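Side-chain contacts in nuclease NucT (Helicobacter pylori, PDB 6EHI), which is a nuclease of the PLD-like family and is found as two copies of a mixed alpha/beta domain: residues I62-E67 with Q74-Y79; M105-A110 with Q153-S158. The protein carries 1 engineered substitution. All coordinates share one frame; numbering follows the deposited sequence.

Contact 1. Residues I62-E67 with Q74-Y79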
loop_
_atom_site.group_PDB
_atom_site.type_symbol
_atom_site.label_atom_id
_atom_site.label_comp_id
_atom_site.label_asym_id
_atom_site.label_seq_id
_atom_site.Cartn_x
_atom_site.Cartn_y
_atom_site.Cartn_z
ATOM N N ILE A 62 -1.215 -12.271 13.268
ATOM C CA ILE A 62 -0.571 -11.025 12.818
ATOM C C ILE A 62 0.842 -11.309 12.431
ATOM O O ILE A 62 1.589 -11.764 13.281
ATOM C CB ILE A 62 -0.598 -10.003 13.953
ATOM C CG1 ILE A 62 -1.993 -9.950 14.586
ATOM C CG2 ILE A 62 -0.193 -8.610 13.420
ATOM C CD1 ILE A 62 -2.103 -8.946 15.700
ATOM N N ILE A 63 1.206 -11.153 11.154
ATOM C CA ILE A 63 2.604 -11.194 10.649
ATOM C C ILE A 63 3.131 -9.762 10.610
ATOM O O ILE A 63 2.539 -8.921 9.906
ATOM C CB ILE A 63 2.685 -11.824 9.236
ATOM C CG1 ILE A 63 1.955 -13.181 9.211
ATOM C CG2 ILE A 63 4.107 -11.815 8.781
ATOM C CD1 ILE A 63 1.827 -13.872 7.853
ATOM N N TYR A 64 4.140 -9.428 11.431
ATOM C CA TYR A 64 4.823 -8.131 11.415
ATOM C C TYR A 64 6.121 -8.157 10.623
ATOM O O TYR A 64 6.907 -9.180 10.672
ATOM C CB TYR A 64 5.167 -7.777 12.817
ATOM C CG TYR A 64 4.097 -7.456 13.833
ATOM C CD1 TYR A 64 3.303 -8.477 14.465
ATOM C CD2 TYR A 64 3.779 -6.110 14.133
ATOM C CE1 TYR A 64 2.367 -8.167 15.429
ATOM C CE2 TYR A 64 2.817 -5.810 15.066
ATOM C CZ TYR A 64 2.110 -6.824 15.713
ATOM O OH TYR A 64 1.124 -6.529 16.629
ATOM N N ASP A 65 6.503 -7.071 9.956
ATOM C CA ASP A 65 7.884 -6.982 9.428
ATOM C C ASP A 65 8.961 -7.234 10.538
ATOM O O ASP A 65 8.866 -6.664 11.647
ATOM C CB ASP A 65 8.154 -5.652 8.726
ATOM C CG ASP A 65 9.602 -5.456 8.322
ATOM O OD1 ASP A 65 9.977 -6.070 7.341
ATOM O OD2 ASP A 65 10.369 -4.672 8.991
ATOM N N TYR A 66 9.955 -8.050 10.192
ATOM C CA TYR A 66 10.968 -8.469 11.177
ATOM C C TYR A 66 11.814 -7.281 11.637
ATOM O O TYR A 66 11.832 -6.942 12.812
ATOM C CB TYR A 66 11.870 -9.600 10.552
ATOM C CG TYR A 66 12.930 -10.047 11.528
ATOM C CD1 TYR A 66 14.085 -9.296 11.728
ATOM C CD2 TYR A 66 12.689 -11.128 12.343
ATOM C CE1 TYR A 66 15.006 -9.703 12.684
ATOM C CE2 TYR A 66 13.602 -11.544 13.282
ATOM C CZ TYR A 66 14.728 -10.806 13.467
ATOM O OH TYR A 66 15.639 -11.211 14.425
ATOM N N GLU A 67 12.439 -6.569 10.745
ATOM C CA GLU A 67 13.335 -5.451 11.224
ATOM C C GLU A 67 12.566 -4.353 11.980
ATOM O O GLU A 67 13.045 -3.788 12.949
ATOM C CB GLU A 67 14.102 -4.853 10.091
ATOM C CG GLU A 67 15.161 -5.760 9.483
ATOM C CD GLU A 67 16.258 -6.226 10.467
ATOM O OE1 GLU A 67 16.574 -5.471 11.418
ATOM O OE2 GLU A 67 16.792 -7.382 10.292
ATOM N N GLN A 74 7.644 0.731 20.484
ATOM C CA GLN A 74 6.450 1.448 20.012
ATOM C C GLN A 74 5.591 0.483 19.211
ATOM O O GLN A 74 4.416 0.815 18.945
ATOM C CB GLN A 74 6.789 2.632 19.104
ATOM C CG GLN A 74 7.004 3.950 19.858
ATOM C CD GLN A 74 8.249 3.887 20.659
ATOM O OE1 GLN A 74 9.343 3.893 20.090
ATOM N NE2 GLN A 74 8.109 3.809 21.993
ATOM N N SER A 75 6.144 -0.670 18.854
ATOM C CA SER A 75 5.330 -1.711 18.136
ATOM C C SER A 75 4.350 -2.337 19.051
ATOM O O SER A 75 4.602 -2.496 20.234
ATOM C CB SER A 75 6.190 -2.772 17.516
ATOM O OG SER A 75 5.394 -3.882 17.004
ATOM N N THR A 76 3.181 -2.664 18.506
ATOM C CA THR A 76 2.122 -3.374 19.229
ATOM C C THR A 76 2.421 -4.878 19.469
ATOM O O THR A 76 1.660 -5.532 20.192
ATOM C CB THR A 76 0.768 -3.277 18.538
ATOM O OG1 THR A 76 0.892 -3.759 17.186
ATOM C CG2 THR A 76 0.215 -1.858 18.464
ATOM N N ILE A 77 3.461 -5.427 18.840
ATOM C CA ILE A 77 3.707 -6.871 18.929
ATOM C C ILE A 77 3.796 -7.358 20.384
ATOM O O ILE A 77 3.178 -8.347 20.712
ATOM C CB ILE A 77 4.882 -7.361 18.019
ATOM C CG1 ILE A 77 4.886 -8.866 17.927
ATOM C CG2 ILE A 77 6.252 -6.770 18.394
ATOM C CD1 ILE A 77 5.749 -9.382 16.806
ATOM N N GLY A 78 4.540 -6.610 21.211
ATOM C CA GLY A 78 4.659 -6.945 22.626
ATOM C C GLY A 78 3.357 -6.883 23.388
ATOM O O GLY A 78 3.079 -7.732 24.182
ATOM N N TYR A 79 2.532 -5.914 23.062
ATOM C CA TYR A 79 1.225 -5.668 23.691
ATOM C C TYR A 79 0.274 -6.806 23.312
ATOM O O TYR A 79 -0.520 -7.202 24.110
ATOM C CB TYR A 79 0.770 -4.225 23.293
ATOM C CG TYR A 79 -0.586 -3.707 23.754
ATOM C CD1 TYR A 79 -0.857 -3.454 25.112
ATOM C CD2 TYR A 79 -1.586 -3.390 22.822
ATOM C CE1 TYR A 79 -2.099 -2.965 25.531
ATOM C CE2 TYR A 79 -2.821 -2.891 23.236
ATOM C CZ TYR A 79 -3.069 -2.679 24.583
ATOM O OH TYR A 79 -4.291 -2.185 24.958
#
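Strand residue Tyr-64 and helix residue Ile-77 mark the closest approach of the two backbones, their CA atoms 7.7 Å apart, near the end of strand 59-65 and in the short helix 77-80. How one aromatic side chain can join a strand to a helix by its face and its hydroxyl at once is well illustrated by Tyr-64. Its CG stands opposite the backbone carbonyl carbon (chi1 -68°), which sends the ring out from the strand toward residues 75-77. Ile-77 lies over one face of this ring: its CB sits 3.7 Å from the ring centroid of Tyr-64 in a CH-pi contact, displaced toward the rim on the hydroxyl side. The CG1-CD1 branch of Ile-77 runs back along the ring, antiparallel to the tyrosine side chain, and Ile-77 CD1 ends 3.5 Å from Tyr-64 CD1. Thr-76 approaches at the edge instead, in the ring plane, its side chain crossing that of Tyr-64 at about a right angle. Tyr-64 OH and Thr-76 OG1 share a 2.8 Å hydrogen bond, and Thr-76 OG1 is also bonded to Phe-41 O, which ties the buried hydroxyl pair to a third part of the chain. Ser-75 OG lies 3.8 Å from Tyr-64 CE2, but its polar work is elsewhere: it accepts a nearly straight capping bond from Ile-77 N (3.1 Å, 172°) and is hydrogen-bonded to Asn-69 OD1. Strand 59-65 runs between strands 33-38 and 86-91. On the face of the sheet to which Tyr-64 turns, Thr-76 packs on Ala-47 of helix 44-54 and Ile-77 on Val-88 of strand 86-91, so this segment sits on the sheet beside helix 44-54, with Ile-77 against the strands and Thr-76 against the helix.

Contact 2. Residues M105-A110 with Q153-S158. Engineered in segment 105-110: Asn-106 (natural residue His).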
loop_
_atom_site.group_PDB
_atom_site.type_symbol
_atom_site.label_atom_id
_atom_site.label_comp_id
_atom_site.label_asym_id
_atom_site.label_seq_id
_atom_site.Cartn_x
_atom_site.Cartn_y
_atom_site.Cartn_z
ATOM N N MET A 105 8.851 -7.076 4.862
ATOM C CA MET A 105 7.489 -7.534 4.719
ATOM C C MET A 105 6.632 -6.214 4.745
ATOM O O MET A 105 6.345 -5.675 5.780
ATOM C CB MET A 105 7.088 -8.496 5.888
ATOM C CG MET A 105 5.865 -9.362 5.524
ATOM S SD MET A 105 4.380 -8.459 5.013
ATOM C CE MET A 105 3.893 -7.701 6.534
ATOM N N ASN A 106 6.444 -5.657 3.571
ATOM C CA ASN A 106 5.774 -4.323 3.456
ATOM C C ASN A 106 4.300 -4.366 3.238
ATOM O O ASN A 106 3.669 -3.262 3.043
ATOM C CB ASN A 106 6.346 -3.557 2.316
ATOM C CG ASN A 106 6.132 -2.082 2.478
ATOM O OD1 ASN A 106 6.418 -1.482 3.560
ATOM N ND2 ASN A 106 5.721 -1.452 1.370
ATOM N N GLN A 107 3.629 -5.504 3.235
ATOM C CA GLN A 107 2.205 -5.520 3.156
ATOM C C GLN A 107 1.462 -4.804 4.287
ATOM O O GLN A 107 1.991 -4.681 5.397
ATOM C CB GLN A 107 1.686 -6.963 3.158
ATOM C CG GLN A 107 2.164 -7.731 1.921
ATOM C CD GLN A 107 1.659 -9.152 1.891
ATOM O OE1 GLN A 107 0.881 -9.611 2.810
ATOM N NE2 GLN A 107 2.131 -9.876 0.907
ATOM N N LYS A 108 0.265 -4.236 3.996
ATOM C CA LYS A 108 -0.625 -3.706 5.044
ATOM C C LYS A 108 -1.999 -4.287 4.678
ATOM O O LYS A 108 -2.757 -3.651 3.955
ATOM C CB LYS A 108 -0.684 -2.155 5.034
ATOM C CG LYS A 108 0.675 -1.453 4.953
ATOM C CD LYS A 108 1.228 -1.111 3.574
ATOM C CE LYS A 108 2.341 -0.057 3.571
ATOM N NZ LYS A 108 3.595 -0.574 4.152
ATOM N N VAL A 109 -2.283 -5.468 5.241
ATOM C CA VAL A 109 -3.381 -6.280 4.767
ATOM C C VAL A 109 -4.129 -6.809 5.956
ATOM O O VAL A 109 -3.483 -7.316 6.872
ATOM C CB VAL A 109 -2.803 -7.421 3.922
ATOM C CG1 VAL A 109 -3.854 -8.474 3.618
ATOM C CG2 VAL A 109 -2.211 -6.891 2.639
ATOM N N ALA A 110 -5.459 -6.721 5.912
ATOM C CA ALA A 110 -6.274 -7.408 6.912
ATOM C C ALA A 110 -7.367 -8.260 6.201
ATOM O O ALA A 110 -8.086 -7.742 5.324
ATOM C CB ALA A 110 -6.909 -6.486 7.848
ATOM N N GLN A 153 -1.452 -17.967 4.232
ATOM C CA GLN A 153 -0.988 -19.268 4.789
ATOM C C GLN A 153 0.412 -19.629 4.451
ATOM O O GLN A 153 1.153 -20.077 5.340
ATOM C CB GLN A 153 -1.946 -20.381 4.323
ATOM C CG GLN A 153 -3.334 -20.247 4.939
ATOM C CD GLN A 153 -3.366 -20.080 6.455
ATOM O OE1 GLN A 153 -3.066 -21.004 7.182
ATOM N NE2 GLN A 153 -3.694 -18.893 6.928
ATOM N N LYS A 154 0.842 -19.347 3.214
ATOM C CA LYS A 154 2.231 -19.548 2.812
ATOM C C LYS A 154 3.173 -18.601 3.575
ATOM O O LYS A 154 4.200 -19.019 4.098
ATOM C CB LYS A 154 2.450 -19.335 1.291
ATOM C CG LYS A 154 1.888 -20.457 0.406
ATOM C CD LYS A 154 2.414 -20.469 -1.028
ATOM C CE LYS A 154 3.903 -20.204 -1.229
ATOM N NZ LYS A 154 4.827 -21.369 -1.241
ATOM N N MET A 155 2.754 -17.319 3.686
ATOM C CA MET A 155 3.505 -16.395 4.519
ATOM C C MET A 155 3.656 -16.903 5.966
ATOM O O MET A 155 4.754 -16.718 6.590
ATOM C CB MET A 155 2.872 -15.016 4.518
ATOM C CG MET A 155 3.046 -14.443 3.117
ATOM S SD MET A 155 2.151 -12.864 2.945
ATOM C CE MET A 155 3.131 -11.821 3.983
ATOM N N LEU A 156 2.588 -17.390 6.523
ATOM C CA LEU A 156 2.551 -17.821 7.920
ATOM C C LEU A 156 3.543 -18.933 8.157
ATOM O O LEU A 156 4.175 -19.028 9.222
ATOM C CB LEU A 156 1.140 -18.317 8.255
ATOM C CG LEU A 156 0.592 -18.052 9.644
ATOM C CD1 LEU A 156 0.868 -16.699 10.265
ATOM C CD2 LEU A 156 -0.933 -18.327 9.567
ATOM N N GLU A 157 3.747 -19.776 7.153
ATOM C CA GLU A 157 4.777 -20.869 7.267
ATOM C C GLU A 157 6.203 -20.440 7.193
ATOM O O GLU A 157 7.082 -21.235 7.543
ATOM C CB GLU A 157 4.600 -21.976 6.214
ATOM C CG GLU A 157 3.563 -23.059 6.456
ATOM C CD GLU A 157 3.100 -23.717 5.149
ATOM O OE1 GLU A 157 3.955 -24.053 4.291
ATOM O OE2 GLU A 157 1.880 -23.915 4.990
ATOM N N SER A 158 6.487 -19.224 6.672
ATOM C CA SER A 158 7.814 -18.653 6.708
ATOM C C SER A 158 8.129 -17.736 7.883
ATOM O O SER A 158 9.276 -17.391 8.053
ATOM C CB SER A 158 8.085 -17.931 5.365
ATOM O OG SER A 158 7.701 -18.764 4.250
#
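Met-155 reaches from helix 142-158 toward Gln-107, whose side chain comes to meet it from the opposite direction. Gln-107 is extended beyond CG, which carries its terminal amide out to the thioether. Met-155 CE lies 3.4 Å from Gln-107 OE1, and Met-155 SD lies almost equally far from Gln-107 OE1 (3.5 Å) and NE2. The methyl stands clear of the amide plane on one side, nearer that plane's normal than SD does. Met-105 crosses Met-155 at about a right angle. Bent at both chi2 (-56°) and chi3 (-69°), it curls back and sets its SD 3.7 Å from Met-155 CE, so the one methyl touches both an amide and a second sulfur. The intervening Asn-106 is engineered from histidine; with Lys-108 it falls at the His-x-Lys positions of the HKD signature of PLD-like proteins. Lys-108 NZ donates to Asn-106 O, at 2.9 Å, and is also bonded to Asn-123 OD1. No hydrogen bond joins the two segments: Gln-107 NE2 makes a weak one to Glu-134 O of the second subunit, and Tyr-14 of that subunit packs on Met-155. Cohesion here probably rests largely on dispersion between flexible, polarisable thioethers and a flat amide, while the amide nitrogen finds a weak partner in the other subunit.

How the contacts relate
Both contacts are buried, and they lie on two sides of the same sheet, their centres about 13 Å apart. Neighbouring residues of strand 59-65 serve both: Tyr-64 faces helix 77-80 in contact 1, whereas Ile-63 points the other way and packs against Met-155 of contact 2, Ile-63 CD1 lying 3.7 Å from Met-155 CB. A probable hydrogen bond of 2.9 Å from Met-105 N to Asp-65 OD1 adds a polar link. Contact 1 combines an aromatic face with a hydroxyl bond and is untouched by the other subunit; contact 2, beside the dimer interface, relies on thioether packing, and the amides of Asn-106 and Gln-107 have hydrogen-bond partners, the latter weak, in the second subunit.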